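Local coordinates for protein C alpha-dehydrogenase (Sphingobium sp. SYK-6, PDB 4YAC) that binds NADH and, as a short-chain dehydrogenase/reductase, probably oxidises alcohol groups with NAD+ in the bacterial cleavage of lignin beta-aryl ethers, at residues K7-T12 with K24-E29; T66-Y71 with N115-I120; R129-G134 with Y178-S183; F148-L151 with Y157-T160. All blocks are in the same frame, centred on the assembly; numbering follows the deposited sequence.

Contact 1. Residues K7-T12 with K24-E29; sequences KVAFVT and KVLAEE
The methyl tip CD1 of Leu26 sits over two residues of the strand at once, Ala9 and Val11, and these apolar touches make up the contact. Leu26 CD1 lies 4.2 Å from Ala9 CB and 4.1 Å from Val11 CG2, so a single helix branch spans two strand side chains that point the same way, with Phe10 between them directed to the other face of the sheet. The torsions suit this meeting: Leu26 carries CG opposite its carbonyl carbon (chi1 -65°), which extends the chain from the helix toward the strand, while Val11 offers CG2, the branch lying beside its backbone N. The backbones stay well separated, Ala9 CA and Leu26 CA being 7.7 Å apart, as expected where side chains fill the layer between helix and sheet. The meeting is purely apolar; the backbone of Ala9 is bonded instead to Val35 of strand 33-38. The contact is a worked example of the first beta-alpha-beta unit of a Rossmann fold, whose turn after strand 8-12 carries Gly13 and Ser16 of the NADH pocket, with Gly17 starting the helix. Strand 33-38 flanks it through Val34, which meets Val11 and Ala27; strand 87-90 adds Leu87 and Cys89 against Leu26, and helix 231-243 packs on Val25.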
loop_
_atom_site.group_PDB
_atom_site.type_symbol
_atom_site.label_atom_id
_atom_site.label_comp_id
_atom_site.label_asym_id
_atom_site.label_seq_id
_atom_site.Cartn_x
_atom_site.Cartn_y
_atom_site.Cartn_z
ATOM N N LYS A 7 27.305 15.688 -7.624
ATOM C CA LYS A 7 26.654 15.039 -6.497
ATOM C C LYS A 7 26.475 13.556 -6.803
ATOM O O LYS A 7 26.561 13.138 -7.958
ATOM C CB LYS A 7 25.316 15.706 -6.184
ATOM C CG LYS A 7 25.480 17.096 -5.586
ATOM C CD LYS A 7 24.173 17.689 -5.093
ATOM C CE LYS A 7 24.393 19.111 -4.595
ATOM N NZ LYS A 7 23.173 19.709 -3.997
ATOM N N VAL A 8 26.243 12.770 -5.757
ATOM C CA VAL A 8 26.261 11.311 -5.855
ATOM C C VAL A 8 24.864 10.696 -5.884
ATOM O O VAL A 8 24.049 10.958 -5.006
ATOM C CB VAL A 8 27.041 10.703 -4.677
ATOM C CG1 VAL A 8 27.141 9.190 -4.812
ATOM C CG2 VAL A 8 28.431 11.320 -4.602
ATOM N N ALA A 9 24.609 9.859 -6.886
ATOM C CA ALA A 9 23.340 9.146 -6.999
ATOM C C ALA A 9 23.550 7.650 -6.810
ATOM O O ALA A 9 24.547 7.089 -7.262
ATOM C CB ALA A 9 22.685 9.420 -8.349
ATOM N N PHE A 10 22.593 7.015 -6.145
ATOM C CA PHE A 10 22.611 5.577 -5.925
ATOM C C PHE A 10 21.340 5.018 -6.550
ATOM O O PHE A 10 20.242 5.279 -6.057
ATOM C CB PHE A 10 22.698 5.274 -4.426
ATOM C CG PHE A 10 23.019 3.844 -4.099
ATOM C CD1 PHE A 10 22.015 2.891 -4.041
ATOM C CD2 PHE A 10 24.320 3.458 -3.814
ATOM C CE1 PHE A 10 22.304 1.575 -3.727
ATOM C CE2 PHE A 10 24.616 2.145 -3.498
ATOM C CZ PHE A 10 23.604 1.202 -3.454
ATOM N N VAL A 11 21.493 4.280 -7.649
ATOM C CA VAL A 11 20.354 3.830 -8.453
ATOM C C VAL A 11 20.221 2.311 -8.422
ATOM O O VAL A 11 21.072 1.593 -8.949
ATOM C CB VAL A 11 20.491 4.299 -9.925
ATOM C CG1 VAL A 11 19.264 3.894 -10.742
ATOM C CG2 VAL A 11 20.691 5.810 -9.991
ATOM N N THR A 12 19.135 1.822 -7.826
ATOM C CA THR A 12 18.924 0.384 -7.712
ATOM C C THR A 12 18.271 -0.167 -8.975
ATOM O O THR A 12 17.441 0.494 -9.609
ATOM C CB THR A 12 18.060 0.031 -6.488
ATOM O OG1 THR A 12 16.701 0.427 -6.707
ATOM C CG2 THR A 12 18.603 0.711 -5.241
ATOM N N LYS A 24 21.502 6.676 -16.819
ATOM C CA LYS A 24 22.069 7.326 -17.999
ATOM C C LYS A 24 21.863 8.832 -17.957
ATOM O O LYS A 24 22.797 9.609 -18.180
ATOM C CB LYS A 24 21.446 6.768 -19.277
ATOM C CG LYS A 24 21.931 5.389 -19.669
ATOM C CD LYS A 24 21.296 4.950 -20.987
ATOM C CE LYS A 24 21.729 3.551 -21.392
ATOM N NZ LYS A 24 21.074 3.104 -22.656
ATOM N N VAL A 25 20.631 9.241 -17.680
ATOM C CA VAL A 25 20.278 10.656 -17.649
ATOM C C VAL A 25 21.005 11.376 -16.521
ATOM O O VAL A 25 21.474 12.499 -16.699
ATOM C CB VAL A 25 18.752 10.849 -17.491
ATOM C CG1 VAL A 25 18.397 12.316 -17.262
ATOM C CG2 VAL A 25 18.022 10.319 -18.719
ATOM N N LEU A 26 21.106 10.735 -15.360
ATOM C CA LEU A 26 21.763 11.365 -14.222
ATOM C C LEU A 26 23.273 11.482 -14.450
ATOM O O LEU A 26 23.881 12.500 -14.111
ATOM C CB LEU A 26 21.469 10.581 -12.936
ATOM C CG LEU A 26 19.995 10.578 -12.510
ATOM C CD1 LEU A 26 19.764 9.594 -11.370
ATOM C CD2 LEU A 26 19.535 11.971 -12.111
ATOM N N ALA A 27 23.871 10.454 -15.043
ATOM C CA ALA A 27 25.316 10.433 -15.276
ATOM C C ALA A 27 25.734 11.346 -16.425
ATOM O O ALA A 27 26.778 12.006 -16.364
ATOM C CB ALA A 27 25.777 9.009 -15.556
ATOM N N GLU A 28 24.920 11.387 -17.473
ATOM C CA GLU A 28 25.288 12.092 -18.697
ATOM C C GLU A 28 24.837 13.547 -18.676
ATOM O O GLU A 28 25.667 14.454 -18.705
ATOM C CB GLU A 28 24.701 11.376 -19.912
ATOM C CG GLU A 28 25.286 9.991 -20.130
ATOM C CD GLU A 28 24.761 9.321 -21.384
ATOM O OE1 GLU A 28 25.064 9.812 -22.493
ATOM O OE2 GLU A 28 24.043 8.303 -21.260
ATOM N N GLU A 29 23.529 13.771 -18.621
ATOM C CA GLU A 29 22.999 15.132 -18.655
ATOM C C GLU A 29 23.283 15.886 -17.361
ATOM O O GLU A 29 23.883 16.960 -17.377
ATOM C CB GLU A 29 21.491 15.120 -18.911
ATOM C CG GLU A 29 21.084 14.416 -20.189
ATOM C CD GLU A 29 19.586 14.419 -20.395
ATOM O OE1 GLU A 29 18.911 15.325 -19.862
ATOM O OE2 GLU A 29 19.085 13.511 -21.087
#

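Contact 2. Residues T66-Y71 with N115-I120; sequences TDRAAY and NVNGVI
Tyr71 and Gly118 meet where two helices of the Rossmann fold, 68-81 and 105-133, come together on one side of the sheet, and much of what joins them passes through water. Direct packing is slight. Tyr71 CE2 comes within 3.8 Å of the backbone carbonyl oxygen, Gly118 O, of a residue with no side chain; Thr66 N lies on the side where a CB would point. With CG turned to the far side from its backbone N (chi1 -151°), Tyr71 sends its ring toward helix 105-133; Leu63, Leu65 and Leu88 pack around it.

Two water bridges supply the polar link. One water, in the plane of the tyrosine ring and at its edge, accepts from Tyr71 OH and donates to Gly118 O, 2.7 Å from each. The other does the same between Arg68 and Asn117: NH2 and OD1 are 4.3 Å apart, too far for a direct bond, and the water at the guanidinium edge accepts from Arg68 NH2 and donates to Asn117 OD1.

Charge and side-chain bonds fix the remaining groups. Arg68 NH2 also makes a salt bridge to Asp109 of the second subunit, so this bridged arginine belongs to the dimer interface too, and Arg68 NE binds Asn121 OD1. Asn117 ND2 is held by Asp113 OD1. At the start of helix 68-81, Asp67 is the N-cap: its OD1 accepts from Ala70 N at 3.1 Å, approached from well above the carboxylate plane, 62° out of it.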
loop_
_atom_site.group_PDB
_atom_site.type_symbol
_atom_site.label_atom_id
_atom_site.label_comp_id
_atom_site.label_asym_id
_atom_site.label_seq_id
_atom_site.Cartn_x
_atom_site.Cartn_y
_atom_site.Cartn_z
ATOM N N THR A 66 17.680 -7.173 -1.130
ATOM C CA THR A 66 17.005 -7.835 -0.016
ATOM C C THR A 66 17.994 -8.226 1.083
ATOM O O THR A 66 17.588 -8.660 2.159
ATOM C CB THR A 66 16.232 -9.095 -0.488
ATOM O OG1 THR A 66 17.154 -10.129 -0.864
ATOM C CG2 THR A 66 15.326 -8.756 -1.666
ATOM N N ASP A 67 19.288 -8.056 0.809
ATOM C CA ASP A 67 20.351 -8.377 1.760
ATOM C C ASP A 67 20.796 -7.106 2.482
ATOM O O ASP A 67 21.563 -6.314 1.939
ATOM C CB ASP A 67 21.531 -9.026 1.022
ATOM C CG ASP A 67 22.615 -9.552 1.961
ATOM O OD1 ASP A 67 22.820 -8.980 3.052
ATOM O OD2 ASP A 67 23.282 -10.541 1.590
ATOM N N ARG A 68 20.325 -6.928 3.713
ATOM C CA ARG A 68 20.522 -5.682 4.446
ATOM C C ARG A 68 21.994 -5.414 4.725
ATOM O O ARG A 68 22.465 -4.278 4.595
ATOM C CB ARG A 68 19.726 -5.720 5.752
ATOM C CG ARG A 68 18.227 -5.554 5.532
ATOM C CD ARG A 68 17.404 -5.987 6.726
ATOM N NE ARG A 68 15.984 -5.730 6.505
ATOM C CZ ARG A 68 15.012 -6.181 7.289
ATOM N NH1 ARG A 68 15.303 -6.921 8.349
ATOM N NH2 ARG A 68 13.750 -5.895 7.012
ATOM N N ALA A 69 22.726 -6.459 5.093
ATOM C CA ALA A 69 24.145 -6.310 5.397
ATOM C C ALA A 69 24.905 -5.864 4.154
ATOM O O ALA A 69 25.742 -4.950 4.206
ATOM C CB ALA A 69 24.713 -7.614 5.931
ATOM N N ALA A 70 24.608 -6.509 3.030
ATOM C CA ALA A 70 25.268 -6.177 1.774
ATOM C C ALA A 70 24.883 -4.779 1.315
ATOM O O ALA A 70 25.692 -4.084 0.709
ATOM C CB ALA A 70 24.926 -7.197 0.705
ATOM N N TYR A 71 23.652 -4.365 1.602
ATOM C CA TYR A 71 23.205 -3.035 1.204
ATOM C C TYR A 71 24.060 -1.987 1.912
ATOM O O TYR A 71 24.553 -1.047 1.289
ATOM C CB TYR A 71 21.718 -2.836 1.526
ATOM C CG TYR A 71 21.007 -1.876 0.595
ATOM C CD1 TYR A 71 21.593 -0.675 0.218
ATOM C CD2 TYR A 71 19.751 -2.176 0.085
ATOM C CE1 TYR A 71 20.947 0.199 -0.634
ATOM C CE2 TYR A 71 19.092 -1.303 -0.772
ATOM C CZ TYR A 71 19.701 -0.119 -1.129
ATOM O OH TYR A 71 19.053 0.752 -1.976
ATOM N N ASN A 115 10.279 -5.729 -4.017
ATOM C CA ASN A 115 9.529 -4.509 -4.290
ATOM C C ASN A 115 9.262 -3.662 -3.052
ATOM O O ASN A 115 9.154 -2.439 -3.155
ATOM C CB ASN A 115 8.199 -4.845 -4.968
ATOM C CG ASN A 115 8.380 -5.415 -6.362
ATOM O OD1 ASN A 115 9.507 -5.609 -6.833
ATOM N ND2 ASN A 115 7.265 -5.690 -7.031
ATOM N N VAL A 116 9.144 -4.299 -1.887
ATOM C CA VAL A 116 8.856 -3.560 -0.666
ATOM C C VAL A 116 10.082 -3.530 0.241
ATOM O O VAL A 116 10.587 -2.453 0.552
ATOM C CB VAL A 116 7.657 -4.144 0.097
ATOM C CG1 VAL A 116 7.275 -3.218 1.252
ATOM C CG2 VAL A 116 6.471 -4.318 -0.837
ATOM N N ASN A 117 10.570 -4.688 0.672
ATOM C CA ASN A 117 11.731 -4.705 1.556
ATOM C C ASN A 117 12.966 -4.102 0.897
ATOM O O ASN A 117 13.767 -3.473 1.574
ATOM C CB ASN A 117 12.050 -6.123 2.036
ATOM C CG ASN A 117 11.171 -6.564 3.191
ATOM O OD1 ASN A 117 10.733 -5.749 4.005
ATOM N ND2 ASN A 117 10.918 -7.863 3.273
ATOM N N GLY A 118 13.127 -4.278 -0.412
ATOM C CA GLY A 118 14.274 -3.698 -1.099
ATOM C C GLY A 118 14.279 -2.183 -1.004
ATOM O O GLY A 118 15.339 -1.556 -0.859
ATOM N N VAL A 119 13.090 -1.593 -1.083
ATOM C CA VAL A 119 12.935 -0.146 -0.970
ATOM C C VAL A 119 13.121 0.292 0.481
ATOM O O VAL A 119 13.822 1.271 0.755
ATOM C CB VAL A 119 11.556 0.314 -1.484
ATOM C CG1 VAL A 119 11.369 1.816 -1.281
ATOM C CG2 VAL A 119 11.390 -0.044 -2.954
ATOM N N ILE A 120 12.488 -0.427 1.407
ATOM C CA ILE A 120 12.670 -0.157 2.831
ATOM C C ILE A 120 14.152 -0.219 3.191
ATOM O O ILE A 120 14.673 0.652 3.894
ATOM C CB ILE A 120 11.894 -1.156 3.711
ATOM C CG1 ILE A 120 10.390 -0.949 3.548
ATOM C CG2 ILE A 120 12.274 -0.995 5.188
ATOM C CD1 ILE A 120 9.565 -2.074 4.124
HETATM O O HOH W 1 12.857 -4.203 4.964
HETATM O O HOH W 2 16.419 0.387 -2.396
#

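Contact 3. Residues R129-G134 with Y178-S183; sequences RMIERG and YNIGVS
Ile131 lies across one face of the Tyr178 ring, where the last turn of helix 105-133 packs on the entry to strand 180-185 of the Rossmann sheet. Its CD1 stands 3.9 Å from the centroid of the Tyr178 ring, 26° off the normal, a CH-pi contact displaced toward CD2 and CE2. CG1 runs over the CG and CD2 side, and CG2 reaches CD1 and CE1, so both branches of the isoleucine spread over the same ring. With CG1 beside its backbone N (chi1 -71°), Ile131 can also present that carbon to Ile180, whose CD1 is 3.8 Å away. The same Ile180 CD1 touches Met130 CB at 3.7 Å, wedging between two successive helix residues.

Farther out, Ile139 of strand 137-142 and Met175 border Ile180, and Tyr178 OH is hydrogen-bonded to Glu101 OE2 of the second subunit, which ties the ring to the dimer interface. A leucine in place of Tyr178 would probably leave Ile131 without its flat ring bed and Glu101 of the second subunit without this partner. Just past the helix end, Gly134 leaves the helical conformation with a positive phi. There a water donates to Gly134 O at 3.2 Å and accepts from Asn179 ND2 at 2.8 Å.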
loop_
_atom_site.group_PDB
_atom_site.type_symbol
_atom_site.label_atom_id
_atom_site.label_comp_id
_atom_site.label_asym_id
_atom_site.label_seq_id
_atom_site.Cartn_x
_atom_site.Cartn_y
_atom_site.Cartn_z
ATOM N N ARG A 129 21.820 8.387 7.115
ATOM C CA ARG A 129 23.121 8.974 6.817
ATOM C C ARG A 129 22.950 10.395 6.290
ATOM O O ARG A 129 23.730 11.288 6.624
ATOM C CB ARG A 129 23.880 8.120 5.800
ATOM C CG ARG A 129 24.044 6.666 6.206
ATOM C CD ARG A 129 24.916 5.921 5.210
ATOM N NE ARG A 129 24.972 4.486 5.479
ATOM C CZ ARG A 129 26.004 3.701 5.176
ATOM N NH1 ARG A 129 27.092 4.202 4.603
ATOM N NH2 ARG A 129 25.953 2.408 5.459
ATOM N N MET A 130 21.923 10.600 5.470
ATOM C CA MET A 130 21.609 11.931 4.962
ATOM C C MET A 130 21.333 12.899 6.105
ATOM O O MET A 130 21.863 14.008 6.131
ATOM C CB MET A 130 20.400 11.886 4.033
ATOM C CG MET A 130 20.672 11.319 2.656
ATOM S SD MET A 130 19.136 11.124 1.737
ATOM C CE MET A 130 19.752 10.695 0.113
ATOM N N ILE A 131 20.489 12.472 7.040
ATOM C CA ILE A 131 20.108 13.303 8.176
ATOM C C ILE A 131 21.335 13.640 9.015
ATOM O O ILE A 131 21.549 14.796 9.391
ATOM C CB ILE A 131 19.029 12.596 9.042
ATOM C CG1 ILE A 131 17.706 12.563 8.278
ATOM C CG2 ILE A 131 18.835 13.304 10.379
ATOM C CD1 ILE A 131 16.660 11.668 8.884
ATOM N N GLU A 132 22.148 12.626 9.286
ATOM C CA GLU A 132 23.344 12.780 10.107
ATOM C C GLU A 132 24.329 13.776 9.489
ATOM O O GLU A 132 24.995 14.534 10.204
ATOM C CB GLU A 132 24.006 11.413 10.305
ATOM C CG GLU A 132 25.430 11.443 10.842
ATOM C CD GLU A 132 26.008 10.051 11.018
ATOM O OE1 GLU A 132 25.339 9.073 10.619
ATOM O OE2 GLU A 132 27.130 9.933 11.553
ATOM N N ARG A 133 24.406 13.778 8.162
ATOM C CA ARG A 133 25.338 14.640 7.442
ATOM C C ARG A 133 24.858 16.092 7.427
ATOM O O ARG A 133 25.665 17.024 7.459
ATOM C CB ARG A 133 25.524 14.119 6.017
ATOM C CG ARG A 133 26.397 14.977 5.120
ATOM C CD ARG A 133 26.387 14.425 3.711
ATOM N NE ARG A 133 27.110 15.276 2.773
ATOM C CZ ARG A 133 26.860 15.334 1.469
ATOM N NH1 ARG A 133 25.894 14.595 0.938
ATOM N NH2 ARG A 133 27.573 16.137 0.694
ATOM N N GLY A 134 23.546 16.280 7.362
ATOM C CA GLY A 134 22.961 17.602 7.499
ATOM C C GLY A 134 23.078 18.487 6.272
ATOM O O GLY A 134 23.002 19.710 6.391
ATOM N N TYR A 178 14.311 18.003 7.267
ATOM C CA TYR A 178 15.733 17.688 7.119
ATOM C C TYR A 178 16.266 18.113 5.751
ATOM O O TYR A 178 17.378 17.745 5.372
ATOM C CB TYR A 178 15.978 16.192 7.310
ATOM C CG TYR A 178 15.609 15.672 8.678
ATOM C CD1 TYR A 178 16.223 16.167 9.819
ATOM C CD2 TYR A 178 14.660 14.671 8.828
ATOM C CE1 TYR A 178 15.893 15.691 11.072
ATOM C CE2 TYR A 178 14.325 14.188 10.076
ATOM C CZ TYR A 178 14.944 14.699 11.195
ATOM O OH TYR A 178 14.611 14.220 12.439
ATOM N N ASN A 179 15.462 18.880 5.018
ATOM C CA ASN A 179 15.811 19.325 3.673
ATOM C C ASN A 179 16.079 18.144 2.745
ATOM O O ASN A 179 16.942 18.207 1.868
ATOM C CB ASN A 179 17.024 20.259 3.714
ATOM C CG ASN A 179 16.727 21.562 4.434
ATOM O OD1 ASN A 179 15.622 22.097 4.337
ATOM N ND2 ASN A 179 17.710 22.075 5.164
ATOM N N ILE A 180 15.320 17.069 2.948
ATOM C CA ILE A 180 15.389 15.898 2.086
ATOM C C ILE A 180 14.106 15.812 1.260
ATOM O O ILE A 180 13.015 15.645 1.803
ATOM C CB ILE A 180 15.598 14.599 2.903
ATOM C CG1 ILE A 180 16.971 14.622 3.581
ATOM C CG2 ILE A 180 15.475 13.362 2.005
ATOM C CD1 ILE A 180 17.183 13.517 4.599
ATOM N N GLY A 181 14.252 15.949 -0.055
ATOM C CA GLY A 181 13.124 15.916 -0.966
ATOM C C GLY A 181 12.681 14.495 -1.249
ATOM O O GLY A 181 13.462 13.554 -1.115
ATOM N N VAL A 182 11.419 14.343 -1.639
ATOM C CA VAL A 182 10.852 13.036 -1.928
ATOM C C VAL A 182 10.077 13.087 -3.238
ATOM O O VAL A 182 9.301 14.019 -3.468
ATOM C CB VAL A 182 9.916 12.558 -0.802
ATOM C CG1 VAL A 182 9.404 11.155 -1.091
ATOM C CG2 VAL A 182 10.627 12.588 0.541
ATOM N N SER A 183 10.303 12.091 -4.091
ATOM C CA SER A 183 9.550 11.935 -5.329
ATOM C C SER A 183 9.017 10.517 -5.464
ATOM O O SER A 183 9.698 9.547 -5.127
ATOM C CB SER A 183 10.414 12.269 -6.546
ATOM O OG SER A 183 10.799 13.636 -6.540
HETATM O O HOH W 3 19.973 20.526 5.743
#

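Contact 4. Residues F148-L151 with Y157-T160; sequences FVAL and YCTT
Cys158 reaches from its helix toward Ala150, and its side chain alone carries most of this small contact. CB points to the loop but stops short of it, 4.8 Å from Ala150 CA. The next bond closes the distance: SG lies opposite the backbone N (chi1 174°), and that rotation carries the sulfur outward from the helix. Cys158 SG then rests 4.0 Å from Ala150 CA and 4.1 Å from Ala150 CB, so it presses on the backbone carbon and the methyl group together. Val149 O is farther off, 4.5 Å from Cys158 SG, at the margin of contact. The meeting is one of van der Waals packing between a thiol and an alanine, and the close backbones, 6.2 Å between Ala150 CA and Cys158 CA, let the short cysteine side chain span the gap to Ala150.

On the loop side, Val149 points away from the helix, and its side chain packs on Phe218 and Arg262. The second subunit closes over the contact: its Val173 packs on Ala150 and its Ser170 on Cys158.

Within the helix, Thr160 OG1 donates to Tyr157 O at 2.7 Å, tilted 22° from the carbonyl plane, and Asn115 ND2 binds the same hydroxyl oxygen. The Tyr157 ring packs on Ser95, Ser144 and Ser146. The sequence starting at Tyr157 matches the Tyr-x-x-x-Lys signature of short-chain dehydrogenases/reductases, and the arrangement is that of the family's Rossmann domain: a loop following strand 137-142 folds back on helix 155-174, which also packs against the second subunit.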
loop_
_atom_site.group_PDB
_atom_site.type_symbol
_atom_site.label_atom_id
_atom_site.label_comp_id
_atom_site.label_asym_id
_atom_site.label_seq_id
_atom_site.Cartn_x
_atom_site.Cartn_y
_atom_site.Cartn_z
ATOM N N PHE A 148 -2.364 2.761 -7.840
ATOM C CA PHE A 148 -3.663 3.432 -7.901
ATOM C C PHE A 148 -4.760 2.538 -8.467
ATOM O O PHE A 148 -5.945 2.775 -8.222
ATOM C CB PHE A 148 -3.582 4.692 -8.761
ATOM C CG PHE A 148 -2.851 5.826 -8.110
ATOM C CD1 PHE A 148 -3.523 6.717 -7.291
ATOM C CD2 PHE A 148 -1.499 6.012 -8.330
ATOM C CE1 PHE A 148 -2.855 7.766 -6.692
ATOM C CE2 PHE A 148 -0.827 7.057 -7.736
ATOM C CZ PHE A 148 -1.507 7.936 -6.915
ATOM N N VAL A 149 -4.367 1.534 -9.244
ATOM C CA VAL A 149 -5.324 0.744 -10.012
ATOM C C VAL A 149 -5.067 -0.751 -9.915
ATOM O O VAL A 149 -4.076 -1.258 -10.436
ATOM C CB VAL A 149 -5.306 1.138 -11.501
ATOM C CG1 VAL A 149 -6.477 0.491 -12.238
ATOM C CG2 VAL A 149 -5.354 2.649 -11.651
ATOM N N ALA A 150 -5.985 -1.457 -9.262
ATOM C CA ALA A 150 -5.948 -2.916 -9.223
ATOM C C ALA A 150 -6.463 -3.482 -10.547
ATOM O O ALA A 150 -7.430 -2.970 -11.111
ATOM C CB ALA A 150 -6.775 -3.439 -8.059
ATOM N N LEU A 151 -5.803 -4.531 -11.031
ATOM C CA LEU A 151 -6.115 -5.146 -12.321
ATOM C C LEU A 151 -6.210 -6.656 -12.159
ATOM O O LEU A 151 -5.636 -7.213 -11.224
ATOM C CB LEU A 151 -5.034 -4.811 -13.356
ATOM C CG LEU A 151 -5.235 -3.777 -14.473
ATOM C CD1 LEU A 151 -6.426 -2.857 -14.273
ATOM C CD2 LEU A 151 -3.958 -2.959 -14.616
ATOM N N TYR A 157 1.652 -7.884 -7.267
ATOM C CA TYR A 157 2.328 -6.681 -7.742
ATOM C C TYR A 157 1.670 -5.409 -7.201
ATOM O O TYR A 157 2.348 -4.515 -6.696
ATOM C CB TYR A 157 2.336 -6.668 -9.275
ATOM C CG TYR A 157 3.083 -5.512 -9.897
ATOM C CD1 TYR A 157 4.469 -5.473 -9.893
ATOM C CD2 TYR A 157 2.400 -4.475 -10.510
ATOM C CE1 TYR A 157 5.155 -4.421 -10.472
ATOM C CE2 TYR A 157 3.075 -3.420 -11.092
ATOM C CZ TYR A 157 4.451 -3.397 -11.071
ATOM O OH TYR A 157 5.125 -2.346 -11.651
ATOM N N CYS A 158 0.347 -5.347 -7.299
ATOM C CA CYS A 158 -0.424 -4.199 -6.836
ATOM C C CYS A 158 -0.236 -3.979 -5.341
ATOM O O CYS A 158 -0.049 -2.845 -4.891
ATOM C CB CYS A 158 -1.905 -4.406 -7.170
ATOM S SG CYS A 158 -3.041 -3.167 -6.511
ATOM N N THR A 159 -0.272 -5.064 -4.574
ATOM C CA THR A 159 -0.072 -4.978 -3.135
ATOM C C THR A 159 1.281 -4.326 -2.831
ATOM O O THR A 159 1.358 -3.435 -1.988
ATOM C CB THR A 159 -0.151 -6.359 -2.462
ATOM O OG1 THR A 159 -1.441 -6.931 -2.711
ATOM C CG2 THR A 159 0.036 -6.234 -0.960
ATOM N N THR A 160 2.334 -4.744 -3.532
ATOM C CA THR A 160 3.671 -4.200 -3.267
ATOM C C THR A 160 3.784 -2.729 -3.645
ATOM O O THR A 160 4.502 -1.977 -2.993
ATOM C CB THR A 160 4.802 -4.970 -4.011
ATOM O OG1 THR A 160 4.729 -4.749 -5.426
ATOM C CG2 THR A 160 4.750 -6.461 -3.705
#

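The four contacts sample one Rossmann domain built on a parallel sheet. Contact 1 closes before contact 2 opens, and contacts 3 and 4 follow; contact 4 falls between the two segments of contact 3. Contacts 1 and 2, centres about 20 Å apart, touch through Phe10 and Thr12 against Tyr71. Contacts 2 and 3 share helix 105-133 at centres about 19 Å apart, and contacts 2 and 4 meet where Asn115 reaches Thr160. Contacts 3 and 4, about 29 Å apart, lie on opposite sides of the chain's centre. Contacts 2, 3 and 4 all touch the second subunit, so helices that cover the sheet also build the dimer, while no residue of the second subunit touches contact 1, which lies in the first beta-alpha-beta unit.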